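Local coordinates for protein BPH (Thiobacillus denitrificans, PDB 5OVS) that is a bacterial proteasome homologue that assembles into a tetradecameric double ring and probably degrades proteins, at residues D43-I48 and Q182-E187; G121-R126 and Y135-G140. All blocks are in the same frame, centred on the assembly; numbering follows the deposited sequence.

Contact 1. Residues D43-I48 and Q182-E187; sequences DSYVAI and QSFVME
One face of the Tyr-45 ring is covered by Phe-184, whose CB and CG both lie over it, while the methyl CE of Met-186 sits at its edge, in the ring plane. Phe-184 in turn takes Tyr-45 CE1 over one of its own faces, displaced toward the rim. The pair is an offset stack with centroids 4.4 Å apart and planes inclined by 24°, and it joins the two antiparallel sheets of the sandwich at the heart of the proteasome fold. Tyr-45 belongs to strand 44-48 of one sheet, Phe-184 and Met-186 to strand 182-187 of the other, where they alternate with Val-185, whose side chain points the opposite way.

Large flat residues suit this place because the backbones lie far apart: even the closest alpha carbons, CA of Tyr-45 and CA of Phe-184, are 8.1 Å from each other. The two side chains cross roughly at a right angle, and Tyr-45 CE1 and CZ each come to 3.6 Å from Phe-184 CD2. A CH-pi contact adds to the stack, Phe-184 CB standing 4.0 Å from the centroid of the Tyr-45 ring. Around this pair, Ile-14 of strand 11-16 and Ile-38 of strand 38-41 also pack on Tyr-45.

Met-186 has the flexibility to reach a ring edge. Its chain runs past Tyr-45 in the opposite direction and bends at the sulfur (chi3 77°), which brings CE to 3.5 Å from Tyr-45 CD2 and 3.8 Å from Tyr-45 CE2.

Contact 2. Residues G121-R126 and Y135-G140; sequences GVAAHR and YAYGSG
Tyr-137, the last residue of strand 134-137, spans the interface between the two sheets and sets the far end of its ring against Gly-121 and Ala-123, where strand 118-122 gives way to a turn. The bond from CA to CB points at the other segment, and with CG anti to the carbonyl carbon (chi1 -83°) the ring reaches Gly-121 and Ala-123. CE2 comes within 4.1 Å of Gly-121 CA, which lies at the ring edge near its plane, and is equally close to the backbone N of Val-122. The hydroxyl end meets Ala-123, with Tyr-137 OH 3.6 Å from the methyl CB.

Small residues receive the ring for a plain reason: a beta carbon on Gly-121 would stand only about 3.0 Å from Tyr-137 CE2, and Ala-123 offers just one methyl. Ala-123 also starts a type I beta turn that is closed by the bond from Arg-126 N to Ala-123 O (2.9 Å).

In the two-sheet sandwich of the proteasome family, the loop after strand 134-137 leads toward the N-terminal threonine, the probable nucleophile. Here Ser-139 OG bonds to Glu-176 and weakly to the N of Thr-1, consistent with a place in such an active site. Gly-138 suits its place, because a side chain there would press on the carbonyl O of Tyr-137, and Gly-140 is the N-cap of helix 141-151.

With a serine at Tyr-137, the contact with Gly-121 and Ala-123 would probably be lost, opening a gap between the sheets and depriving Trp-22 of a neighbouring subunit of its aromatic mate. That Trp-22 packs edge-to-face with the Tyr-137 ring.

Both contacts bridge the same two sheets of the sandwich, with centres 15 Å apart and nearest atoms about 6 Å apart, so they do not touch. Strands 134-137 and 182-187 are the outermost strands of the four-stranded sheet within this chain, separated by 3-8 and 11-16; in the five-stranded sheet, strand 111-115 lies between 44-48 and 118-122. Along the chain the order is 43-48, 121-126, 135-140, 182-187, which nests contact 2 inside the loop closed by contact 1. The sheets are therefore joined at two separate places. Contact 1 is made within one subunit, whereas contact 2 also meets a neighbouring subunit of the tetradecamer.

Contact 1. Residues D43-I48 and Q182-E187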
loop_
_atom_site.group_PDB
_atom_site.type_symbol
_atom_site.label_atom_id
_atom_site.label_comp_id
_atom_site.label_asym_id
_atom_site.label_seq_id
_atom_site.Cartn_x
_atom_site.Cartn_y
_atom_site.Cartn_z
ATOM N N ASP K 43 49.893 1.535 12.335
ATOM C CA ASP K 43 50.336 0.157 12.216
ATOM C C ASP K 43 49.164 -0.827 12.289
ATOM O O ASP K 43 49.355 -1.994 12.629
ATOM C CB ASP K 43 51.399 -0.165 13.262
ATOM C CG ASP K 43 50.841 -0.228 14.664
ATOM O OD1 ASP K 43 49.752 0.342 14.912
ATOM O OD2 ASP K 43 51.503 -0.861 15.524
ATOM N N SER K 44 47.959 -0.358 11.973
ATOM C CA SER K 44 46.820 -1.248 11.763
ATOM C C SER K 44 46.539 -1.430 10.277
ATOM O O SER K 44 46.825 -0.549 9.469
ATOM C CB SER K 44 45.563 -0.705 12.448
ATOM O OG SER K 44 45.690 -0.726 13.855
ATOM N N TYR K 45 45.979 -2.580 9.922
ATOM C CA TYR K 45 45.423 -2.790 8.596
ATOM C C TYR K 45 43.935 -2.891 8.767
ATOM O O TYR K 45 43.466 -3.622 9.634
ATOM C CB TYR K 45 45.926 -4.076 7.973
ATOM C CG TYR K 45 47.391 -4.058 7.633
ATOM C CD1 TYR K 45 47.867 -3.353 6.536
ATOM C CD2 TYR K 45 48.299 -4.758 8.401
ATOM C CE1 TYR K 45 49.219 -3.345 6.223
ATOM C CE2 TYR K 45 49.649 -4.757 8.098
ATOM C CZ TYR K 45 50.103 -4.050 7.012
ATOM O OH TYR K 45 51.447 -4.058 6.725
ATOM N N VAL K 46 43.197 -2.156 7.945
ATOM C CA VAL K 46 41.753 -2.146 8.008
ATOM C C VAL K 46 41.195 -2.735 6.712
ATOM O O VAL K 46 41.502 -2.257 5.624
ATOM C CB VAL K 46 41.212 -0.723 8.247
ATOM C CG1 VAL K 46 39.699 -0.740 8.448
ATOM C CG2 VAL K 46 41.897 -0.104 9.454
ATOM N N ALA K 47 40.396 -3.787 6.858
ATOM C CA ALA K 47 39.781 -4.489 5.741
ATOM C C ALA K 47 38.310 -4.123 5.726
ATOM O O ALA K 47 37.637 -4.239 6.745
ATOM C CB ALA K 47 39.960 -5.989 5.895
ATOM N N ILE K 48 37.822 -3.677 4.572
ATOM C CA ILE K 48 36.555 -2.957 4.500
ATOM C C ILE K 48 35.560 -3.659 3.582
ATOM O O ILE K 48 35.912 -4.019 2.480
ATOM C CB ILE K 48 36.789 -1.522 4.012
ATOM C CG1 ILE K 48 37.821 -0.824 4.919
ATOM C CG2 ILE K 48 35.478 -0.756 3.998
ATOM C CD1 ILE K 48 38.439 0.445 4.352
ATOM N N GLN K 182 44.318 -11.080 -1.268
ATOM C CA GLN K 182 45.365 -10.225 -0.741
ATOM C C GLN K 182 45.474 -10.511 0.747
ATOM O O GLN K 182 44.468 -10.788 1.391
ATOM C CB GLN K 182 44.956 -8.773 -0.946
ATOM C CG GLN K 182 45.919 -7.747 -0.385
ATOM C CD GLN K 182 45.308 -6.355 -0.285
ATOM O OE1 GLN K 182 44.076 -6.188 -0.273
ATOM N NE2 GLN K 182 46.172 -5.341 -0.191
ATOM N N SER K 183 46.675 -10.438 1.306
ATOM C CA SER K 183 46.812 -10.610 2.741
ATOM C C SER K 183 48.040 -9.925 3.327
ATOM O O SER K 183 48.970 -9.583 2.622
ATOM C CB SER K 183 46.839 -12.085 3.100
ATOM O OG SER K 183 47.979 -12.723 2.556
ATOM N N PHE K 184 48.014 -9.738 4.636
ATOM C CA PHE K 184 49.145 -9.207 5.364
ATOM C C PHE K 184 49.301 -10.015 6.633
ATOM O O PHE K 184 48.318 -10.557 7.141
ATOM C CB PHE K 184 48.913 -7.738 5.716
ATOM C CG PHE K 184 48.855 -6.836 4.518
ATOM C CD1 PHE K 184 47.688 -6.715 3.784
ATOM C CD2 PHE K 184 49.970 -6.109 4.117
ATOM C CE1 PHE K 184 47.631 -5.887 2.672
ATOM C CE2 PHE K 184 49.909 -5.270 3.011
ATOM C CZ PHE K 184 48.739 -5.158 2.288
ATOM N N VAL K 185 50.530 -10.091 7.136
ATOM C CA VAL K 185 50.818 -10.791 8.377
ATOM C C VAL K 185 51.748 -9.937 9.242
ATOM O O VAL K 185 52.582 -9.186 8.727
ATOM C CB VAL K 185 51.419 -12.195 8.104
ATOM C CG1 VAL K 185 52.823 -12.105 7.533
ATOM C CG2 VAL K 185 51.403 -13.057 9.364
ATOM N N MET K 186 51.576 -10.039 10.556
ATOM C CA MET K 186 52.412 -9.314 11.504
ATOM C C MET K 186 52.559 -10.099 12.794
ATOM O O MET K 186 51.818 -11.060 13.043
ATOM C CB MET K 186 51.808 -7.941 11.795
ATOM C CG MET K 186 50.575 -7.977 12.684
ATOM S SD MET K 186 49.445 -6.599 12.412
ATOM C CE MET K 186 48.675 -7.176 10.896
ATOM N N GLU K 187 53.510 -9.667 13.617
ATOM C CA GLU K 187 53.787 -10.327 14.882
ATOM C C GLU K 187 52.824 -9.820 15.967
ATOM O O GLU K 187 52.504 -8.631 16.023
ATOM C CB GLU K 187 55.248 -10.093 15.304
ATOM C CG GLU K 187 56.294 -10.409 14.236
ATOM C CD GLU K 187 56.181 -11.823 13.670
ATOM O OE1 GLU K 187 56.944 -12.715 14.109
ATOM O OE2 GLU K 187 55.330 -12.048 12.786
#

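Contact 2. Residues G121-R126 and Y135-G140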
loop_
_atom_site.group_PDB
_atom_site.type_symbol
_atom_site.label_atom_id
_atom_site.label_comp_id
_atom_site.label_asym_id
_atom_site.label_seq_id
_atom_site.Cartn_x
_atom_site.Cartn_y
_atom_site.Cartn_z
ATOM N N GLY K 121 36.974 -6.277 15.177
ATOM C CA GLY K 121 36.021 -5.984 14.122
ATOM C C GLY K 121 35.049 -4.933 14.582
ATOM O O GLY K 121 34.787 -4.803 15.769
ATOM N N VAL K 122 34.532 -4.174 13.627
ATOM C CA VAL K 122 33.469 -3.217 13.883
ATOM C C VAL K 122 32.398 -3.480 12.862
ATOM O O VAL K 122 32.623 -3.278 11.673
ATOM C CB VAL K 122 33.918 -1.757 13.716
ATOM C CG1 VAL K 122 32.843 -0.812 14.261
ATOM C CG2 VAL K 122 35.239 -1.522 14.410
ATOM N N ALA K 123 31.237 -3.944 13.322
ATOM C CA ALA K 123 30.119 -4.170 12.430
ATOM C C ALA K 123 29.467 -2.820 12.134
ATOM O O ALA K 123 29.802 -1.810 12.762
ATOM C CB ALA K 123 29.131 -5.145 13.046
ATOM N N ALA K 124 28.541 -2.821 11.181
ATOM C CA ALA K 124 27.920 -1.598 10.653
ATOM C C ALA K 124 27.248 -0.715 11.708
ATOM O O ALA K 124 27.210 0.510 11.560
ATOM C CB ALA K 124 26.915 -1.965 9.561
ATOM N N HIS K 125 26.730 -1.329 12.769
ATOM C CA HIS K 125 26.093 -0.586 13.851
ATOM C C HIS K 125 27.078 -0.230 14.987
ATOM O O HIS K 125 26.666 -0.030 16.135
ATOM C CB HIS K 125 24.891 -1.370 14.357
ATOM C CG HIS K 125 23.836 -1.572 13.310
ATOM N ND1 HIS K 125 23.750 -2.718 12.548
ATOM C CD2 HIS K 125 22.843 -0.756 12.875
ATOM C CE1 HIS K 125 22.740 -2.608 11.701
ATOM N NE2 HIS K 125 22.177 -1.425 11.875
ATOM N N ARG K 126 28.363 -0.132 14.638
ATOM C CA ARG K 126 29.460 0.214 15.556
ATOM C C ARG K 126 29.661 -0.771 16.721
ATOM O O ARG K 126 30.176 -0.412 17.785
ATOM C CB ARG K 126 29.363 1.677 15.998
ATOM C CG ARG K 126 29.750 2.602 14.842
ATOM C CD ARG K 126 29.267 4.036 14.995
ATOM N NE ARG K 126 27.859 4.134 15.365
ATOM C CZ ARG K 126 26.837 3.855 14.558
ATOM N NH1 ARG K 126 27.029 3.434 13.310
ATOM N NH2 ARG K 126 25.597 3.986 15.009
ATOM N N TYR K 135 37.829 -14.342 12.597
ATOM C CA TYR K 135 36.481 -13.961 12.180
ATOM C C TYR K 135 36.502 -13.475 10.742
ATOM O O TYR K 135 37.571 -13.366 10.135
ATOM C CB TYR K 135 35.836 -12.915 13.124
ATOM C CG TYR K 135 34.319 -13.004 13.162
ATOM C CD1 TYR K 135 33.678 -14.204 13.474
ATOM C CD2 TYR K 135 33.523 -11.897 12.875
ATOM C CE1 TYR K 135 32.297 -14.300 13.478
ATOM C CE2 TYR K 135 32.140 -11.981 12.882
ATOM C CZ TYR K 135 31.535 -13.182 13.185
ATOM O OH TYR K 135 30.170 -13.263 13.214
ATOM N N ALA K 136 35.314 -13.234 10.187
ATOM C CA ALA K 136 35.151 -12.806 8.791
ATOM C C ALA K 136 33.917 -11.927 8.646
ATOM O O ALA K 136 32.950 -12.112 9.369
ATOM C CB ALA K 136 35.021 -14.020 7.884
ATOM N N TYR K 137 33.966 -10.975 7.716
ATOM C CA TYR K 137 32.821 -10.115 7.376
ATOM C C TYR K 137 32.692 -10.067 5.871
ATOM O O TYR K 137 33.573 -10.540 5.134
ATOM C CB TYR K 137 33.011 -8.682 7.886
ATOM C CG TYR K 137 32.651 -8.418 9.340
ATOM C CD1 TYR K 137 31.467 -8.903 9.896
ATOM C CD2 TYR K 137 33.497 -7.632 10.153
ATOM C CE1 TYR K 137 31.140 -8.645 11.220
ATOM C CE2 TYR K 137 33.186 -7.376 11.480
ATOM C CZ TYR K 137 32.014 -7.883 12.008
ATOM O OH TYR K 137 31.707 -7.620 13.324
ATOM N N GLY K 138 31.589 -9.475 5.430
ATOM C CA GLY K 138 31.194 -9.488 4.031
ATOM C C GLY K 138 30.158 -10.574 3.763
ATOM O O GLY K 138 29.908 -11.437 4.597
ATOM N N SER K 139 29.554 -10.522 2.584
ATOM C CA SER K 139 28.580 -11.528 2.156
ATOM C C SER K 139 29.196 -12.928 2.121
ATOM O O SER K 139 28.477 -13.922 2.217
ATOM C CB SER K 139 28.028 -11.163 0.770
ATOM O OG SER K 139 29.081 -11.041 -0.200
ATOM N N GLY K 140 30.523 -13.010 1.984
ATOM C CA GLY K 140 31.217 -14.299 2.017
ATOM C C GLY K 140 31.657 -14.858 3.367
ATOM O O GLY K 140 32.319 -15.888 3.396
#